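Local atomic coordinates of C3-degrading proteinase (CppA protein) (Streptococcus pneumoniae, PDB entry 3E0R), a protein that probably degrades complement component C3 and is built from two CppA family regions that belong to the glyoxalase clan. Residues A[100-104]-A[105-109]; A[111-114]-A[115-119]; A[205-208]-A[209-212]. All blocks are in the same frame, centred on the assembly; numbering follows the deposited sequence.

Contact 1: A[100-104]-A[105-109]; sequences LYKGQ and NGYAF
Strands 100-102 and 107-109 run antiparallel as the two arms of a beta hairpin, their axes 4.3 Å apart and their directions 147° apart. Tyr101 and Ala108 form the hydrogen-bonded pair: Tyr101 N donates to Ala108 O at 2.8 Å and Ala108 N to Tyr101 O at 3.1 Å. Nearer the turn, Gly103 N reaches Gly106 O at 2.9 Å, closing the reversal through Gln104 and Asn105. Lys102 and Tyr107 face each other on one side of the hairpin. With CG anti to the backbone N (chi1 170°), Lys102 extends across the tyrosine ring, where CD makes a CH-pi contact 3.8 Å from the ring centroid. A bend at the last torsion turns NZ toward the turn, still over this face in a longer cation-pi contact at 5.0 Å. The other side of the hairpin carries Tyr101 and Ala108, whose CB atoms lie 4.1 Å apart; the Tyr101 hydroxyl bonds onward to Glu110. Helix 84-91 packs against Leu100, Tyr107 and Phe109, while strands 131-132 and 118-122 continue the sheet through backbone bonds to Lys102 and Phe109.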
# COMPACT_ATOMS: atom_id res chain seq x y z
N LEU A 100 7.50 -13.67 12.39
CA LEU A 100 6.24 -14.37 12.57
C LEU A 100 5.59 -13.89 13.84
O LEU A 100 6.27 -13.64 14.83
CB LEU A 100 6.48 -15.89 12.63
CG LEU A 100 5.33 -16.92 12.66
CD1 LEU A 100 4.34 -16.84 11.45
CD2 LEU A 100 5.95 -18.33 12.75
N TYR A 101 4.29 -13.69 13.77
CA TYR A 101 3.48 -13.27 14.91
C TYR A 101 2.31 -14.23 15.05
O TYR A 101 2.07 -15.06 14.18
CB TYR A 101 2.92 -11.86 14.73
CG TYR A 101 3.95 -10.78 14.51
CD1 TYR A 101 4.39 -9.97 15.56
CD2 TYR A 101 4.46 -10.54 13.24
CE1 TYR A 101 5.33 -8.98 15.35
CE2 TYR A 101 5.39 -9.58 13.01
CZ TYR A 101 5.83 -8.77 14.06
OH TYR A 101 6.75 -7.76 13.81
N LYS A 102 1.58 -14.09 16.14
CA LYS A 102 0.25 -14.69 16.25
C LYS A 102 -0.58 -13.82 17.17
O LYS A 102 -0.08 -13.30 18.17
CB LYS A 102 0.30 -16.12 16.79
CG LYS A 102 -1.11 -16.67 17.15
CD LYS A 102 -1.24 -18.19 17.12
CE LYS A 102 -2.72 -18.64 17.36
NZ LYS A 102 -3.72 -17.95 16.47
N GLY A 103 -1.84 -13.63 16.81
CA GLY A 103 -2.78 -12.91 17.67
C GLY A 103 -4.03 -13.69 18.00
O GLY A 103 -4.06 -14.93 17.92
N GLN A 104 -5.08 -12.95 18.36
CA GLN A 104 -6.43 -13.50 18.55
C GLN A 104 -6.85 -14.49 17.45
O GLN A 104 -7.07 -15.66 17.74
CB GLN A 104 -7.49 -12.36 18.63
CG GLN A 104 -8.89 -12.84 19.05
CD GLN A 104 -9.98 -11.74 19.05
OE1 GLN A 104 -9.97 -10.81 18.24
NE2 GLN A 104 -10.95 -11.88 19.98
N ASN A 105 -6.97 -14.02 16.22
CA ASN A 105 -7.58 -14.84 15.15
C ASN A 105 -6.66 -15.85 14.44
O ASN A 105 -7.13 -16.89 13.96
CB ASN A 105 -8.29 -13.97 14.11
CG ASN A 105 -9.33 -13.04 14.71
OD1 ASN A 105 -9.66 -12.03 14.10
ND2 ASN A 105 -9.84 -13.38 15.90
N GLY A 106 -5.36 -15.56 14.37
CA GLY A 106 -4.42 -16.50 13.77
C GLY A 106 -2.98 -16.02 13.70
O GLY A 106 -2.58 -15.09 14.40
N TYR A 107 -2.21 -16.66 12.85
CA TYR A 107 -0.86 -16.23 12.60
C TYR A 107 -0.83 -14.92 11.75
O TYR A 107 -1.84 -14.47 11.15
CB TYR A 107 -0.02 -17.37 12.01
CG TYR A 107 0.14 -18.53 12.99
CD1 TYR A 107 1.16 -18.55 13.98
CD2 TYR A 107 -0.78 -19.61 12.98
CE1 TYR A 107 1.28 -19.66 14.89
CE2 TYR A 107 -0.67 -20.71 13.88
CZ TYR A 107 0.35 -20.72 14.83
OH TYR A 107 0.43 -21.80 15.71
N ALA A 108 0.32 -14.28 11.79
CA ALA A 108 0.54 -13.08 11.00
C ALA A 108 2.02 -13.08 10.71
O ALA A 108 2.80 -13.77 11.38
CB ALA A 108 0.14 -11.87 11.78
N PHE A 109 2.43 -12.34 9.69
CA PHE A 109 3.87 -12.21 9.46
C PHE A 109 4.25 -10.91 8.81
O PHE A 109 3.41 -10.22 8.28
CB PHE A 109 4.45 -13.44 8.69
CG PHE A 109 3.99 -13.54 7.30
CD1 PHE A 109 4.76 -12.99 6.28
CD2 PHE A 109 2.78 -14.19 7.00
CE1 PHE A 109 4.33 -13.06 4.97
CE2 PHE A 109 2.33 -14.27 5.70
CZ PHE A 109 3.12 -13.70 4.67

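Contact 2: A[111-114]-A[115-119]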
# COMPACT_ATOMS: atom_id res chain seq x y z
N ILE A 111 7.32 -9.49 6.03
CA ILE A 111 8.21 -9.85 4.96
C ILE A 111 8.58 -8.54 4.22
O ILE A 111 7.77 -7.64 4.15
CB ILE A 111 7.52 -10.88 4.06
CG1 ILE A 111 8.54 -11.58 3.16
CG2 ILE A 111 6.42 -10.24 3.24
CD1 ILE A 111 7.97 -12.81 2.49
N PHE A 112 9.82 -8.43 3.72
CA PHE A 112 10.26 -7.33 2.87
C PHE A 112 10.03 -7.66 1.36
O PHE A 112 10.22 -8.79 0.86
CB PHE A 112 11.74 -7.00 3.11
CG PHE A 112 12.00 -6.14 4.37
CD1 PHE A 112 11.89 -4.76 4.34
CD2 PHE A 112 12.40 -6.72 5.57
CE1 PHE A 112 12.14 -3.97 5.51
CE2 PHE A 112 12.65 -5.93 6.71
CZ PHE A 112 12.51 -4.57 6.67
N SER A 113 9.60 -6.64 0.65
CA SER A 113 9.42 -6.74 -0.77
C SER A 113 10.80 -6.46 -1.44
O SER A 113 11.72 -5.93 -0.79
CB SER A 113 8.40 -5.68 -1.21
OG SER A 113 9.09 -4.48 -1.52
N PRO A 114 10.91 -6.76 -2.75
CA PRO A 114 12.10 -6.46 -3.55
C PRO A 114 12.55 -4.98 -3.46
O PRO A 114 13.71 -4.71 -3.75
CB PRO A 114 11.65 -6.76 -4.98
CG PRO A 114 10.49 -7.62 -4.88
CD PRO A 114 9.85 -7.40 -3.56
N GLU A 115 11.66 -4.05 -3.10
CA GLU A 115 12.06 -2.63 -2.96
C GLU A 115 12.20 -2.21 -1.49
O GLU A 115 12.28 -1.01 -1.16
CB GLU A 115 11.07 -1.71 -3.68
CG GLU A 115 10.67 -2.14 -5.04
CD GLU A 115 11.80 -2.22 -6.02
OE1 GLU A 115 12.82 -1.47 -5.92
OE2 GLU A 115 11.63 -3.06 -6.92
N ASP A 116 12.18 -3.24 -0.64
CA ASP A 116 12.40 -3.18 0.82
C ASP A 116 11.25 -2.50 1.53
O ASP A 116 11.43 -1.84 2.54
CB ASP A 116 13.72 -2.49 1.19
CG ASP A 116 14.90 -3.11 0.54
OD1 ASP A 116 15.18 -4.30 0.85
OD2 ASP A 116 15.54 -2.41 -0.28
N ASP A 117 10.07 -2.64 0.97
CA ASP A 117 8.88 -2.20 1.63
C ASP A 117 8.54 -3.31 2.61
O ASP A 117 8.57 -4.49 2.26
CB ASP A 117 7.79 -2.00 0.59
CG ASP A 117 8.07 -0.79 -0.32
OD1 ASP A 117 8.50 0.26 0.24
OD2 ASP A 117 7.83 -0.88 -1.59
N LEU A 118 8.25 -2.94 3.86
CA LEU A 118 7.87 -3.91 4.89
C LEU A 118 6.37 -4.08 4.86
O LEU A 118 5.61 -3.12 4.96
CB LEU A 118 8.32 -3.42 6.26
CG LEU A 118 8.19 -4.29 7.51
CD1 LEU A 118 8.80 -5.72 7.40
CD2 LEU A 118 8.88 -3.58 8.62
N ILE A 119 5.94 -5.34 4.72
CA ILE A 119 4.53 -5.71 4.59
C ILE A 119 4.17 -6.57 5.78
O ILE A 119 4.91 -7.48 6.11
CB ILE A 119 4.19 -6.49 3.26
CG1 ILE A 119 4.31 -5.67 1.96
CG2 ILE A 119 2.71 -6.90 3.24
CD1 ILE A 119 5.54 -4.86 1.71
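Ser113 turns its hydroxyl between its own backbone N and carbonyl carbon (chi1 90°), which carries OG in over the turn toward Glu115 and Asp117. Phe112, with CG anti to its carbonyl carbon (chi1 -79°), turns a face of its ring to Leu118 on the neighbouring strand. Two amides grip the serine oxygen: Glu115 N donates to Ser113 OG at 3.0 Å, an ST turn, and Asp117 N donates to the same OG at 3.2 Å. The buried hydroxyl thereby ties both limbs of the reversal together. The backbone here is a 3:5 beta hairpin, a type I turn from Ser113 to Asp116 followed by a G1 bulge, with Asp116 in the left-handed helical conformation (phi 69°). Asp116 N bonds to Ser113 O at 2.7 Å, and Ser113 N to Asp117 O at 2.9 Å; farther along, Ile111 and Ile119 exchange a pair of backbone bonds. Leu118 CD1 sits over the centre of the Phe112 ring, 4.0 Å from its centroid in a CH-pi contact, whereas Asp116 O comes to the ring edge, 3.5 Å from Phe112 CD1. The ring also meets His98 edge-to-face. The acidic side chains of the turn engage other parts of the chain: Asp116 forms a salt bridge with Lys67, Asp117 another with Lys72, and Glu115 accepts from Asn19 N and Asn24.

Contact 3: A[205-208]-A[209-212]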
# COMPACT_ATOMS: atom_id res chain seq x y z
N GLU A 205 -18.95 10.96 -4.78
CA GLU A 205 -19.16 11.94 -5.84
C GLU A 205 -17.92 12.81 -5.83
O GLU A 205 -17.42 13.15 -4.76
CB GLU A 205 -20.41 12.79 -5.57
CG GLU A 205 -20.83 13.63 -6.79
CD GLU A 205 -21.73 14.82 -6.43
OE1 GLU A 205 -22.65 14.64 -5.59
OE2 GLU A 205 -21.52 15.93 -7.03
N LEU A 206 -17.42 13.15 -7.01
CA LEU A 206 -16.24 14.00 -7.10
C LEU A 206 -16.63 15.52 -7.08
O LEU A 206 -17.43 15.95 -7.87
CB LEU A 206 -15.45 13.62 -8.35
CG LEU A 206 -14.18 14.44 -8.63
CD1 LEU A 206 -13.18 14.12 -7.57
CD2 LEU A 206 -13.66 14.18 -10.05
N ASP A 207 -16.09 16.30 -6.14
CA ASP A 207 -16.27 17.76 -6.23
C ASP A 207 -14.97 18.48 -6.51
O ASP A 207 -14.14 18.65 -5.63
CB ASP A 207 -16.90 18.36 -5.00
CG ASP A 207 -17.15 19.87 -5.17
OD1 ASP A 207 -17.63 20.36 -6.23
OD2 ASP A 207 -16.85 20.59 -4.23
N ILE A 208 -14.81 18.95 -7.73
CA ILE A 208 -13.58 19.59 -8.13
C ILE A 208 -13.36 20.92 -7.39
O ILE A 208 -12.23 21.28 -7.10
CB ILE A 208 -13.52 19.73 -9.67
CG1 ILE A 208 -13.32 18.33 -10.31
CG2 ILE A 208 -12.40 20.68 -10.09
CD1 ILE A 208 -13.27 18.36 -11.85
N ALA A 209 -14.44 21.63 -7.10
CA ALA A 209 -14.39 22.93 -6.44
C ALA A 209 -13.73 22.85 -5.05
O ALA A 209 -12.85 23.67 -4.76
CB ALA A 209 -15.77 23.56 -6.38
N SER A 210 -14.14 21.87 -4.21
CA SER A 210 -13.61 21.75 -2.84
C SER A 210 -12.15 21.43 -2.94
O SER A 210 -11.37 21.93 -2.17
CB SER A 210 -14.27 20.65 -1.97
OG SER A 210 -15.67 20.55 -2.13
N LEU A 211 -11.78 20.59 -3.91
CA LEU A 211 -10.40 20.14 -4.08
C LEU A 211 -9.45 21.25 -4.54
O LEU A 211 -8.33 21.39 -4.01
CB LEU A 211 -10.38 18.94 -5.01
CG LEU A 211 -11.06 17.68 -4.43
CD1 LEU A 211 -11.29 16.62 -5.54
CD2 LEU A 211 -10.27 17.14 -3.23
N ARG A 212 -9.94 22.08 -5.45
CA ARG A 212 -9.24 23.29 -5.92
C ARG A 212 -8.94 24.23 -4.75
O ARG A 212 -7.81 24.69 -4.53
CB ARG A 212 -10.09 24.00 -7.00
CG ARG A 212 -9.91 23.41 -8.37
CD ARG A 212 -10.73 24.13 -9.37
NE ARG A 212 -10.19 25.48 -9.61
CZ ARG A 212 -10.89 26.60 -9.62
NH1 ARG A 212 -12.18 26.60 -9.44
NH2 ARG A 212 -10.26 27.75 -9.82
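The Asp207 carboxylate turns one face toward the first turn of helix 208-214, and Ser210 N meets OD2 from above that face, 61° out of the carboxylate plane. This amide donates to Asp207 OD2 at 3.0 Å. Ala209 lies toward the same face, its CB 3.7 Å from Asp207 OD1. The Ser210 hydroxyl approaches from a different direction, closer to the level of the carboxylate; its OG is modelled only 2.4 Å from Asp207 OD2, a separation so short that its exact length is doubtful. The aspartate reaches this position with CG anti to the backbone N (chi1 -177°), which swings the acid forward onto the helix start. Asp207 is thus the N-cap, its side chain accepting a main-chain N-H of the opening turn.

An apolar pair flanks the cap. Leu206, just before the N-cap, touches Leu211 in the helix with CD1 against CD1 at 3.7 Å, the two side chains crossing at about a right angle. These positions define a hydrophobic staple, and Phe241 of strand 238-243 touches both leucines. Leu211 CG also packs against Asp207 O, 3.4 Å away. On the helix itself Arg212 N donates to Ile208 O at 2.9 Å, while the arginine's CD passes obliquely beside Ile208 CG2 at 3.9 Å; the arginine side chain bends at chi3, and its NE is hydrogen-bonded to Tyr220 OH.

Outside the helix, Asn7 accepts from Asp207 N and Glu243 from Leu206 N, holding the loop on the N-terminal segment and strand 238-243. With the acid set at the positive end of the helix dipole and holding the Ser210 amide, its negative charge is probably stabilised at this end of the helix.

Overall arrangement
From the N terminus, contact 1 comes first and closes the hairpin between strands 99-102 and 107-112. The chain then runs straight on along 107-112 into contact 2, where the next hairpin turns into strand 118-122. The two reversals therefore lie at opposite ends of a shared central strand, with centres about 19 Å apart, and make a meander of three neighbouring strands in one mixed sheet of the N-terminal family region. Contact 3 follows much later, in the C-terminal family region, starting helix 208-214 after strand 196-203 of the other sheet. It lies about 41 Å from contact 1 and about 35 Å from contact 2, between centres. All three stand in series, none enclosing or crossing another.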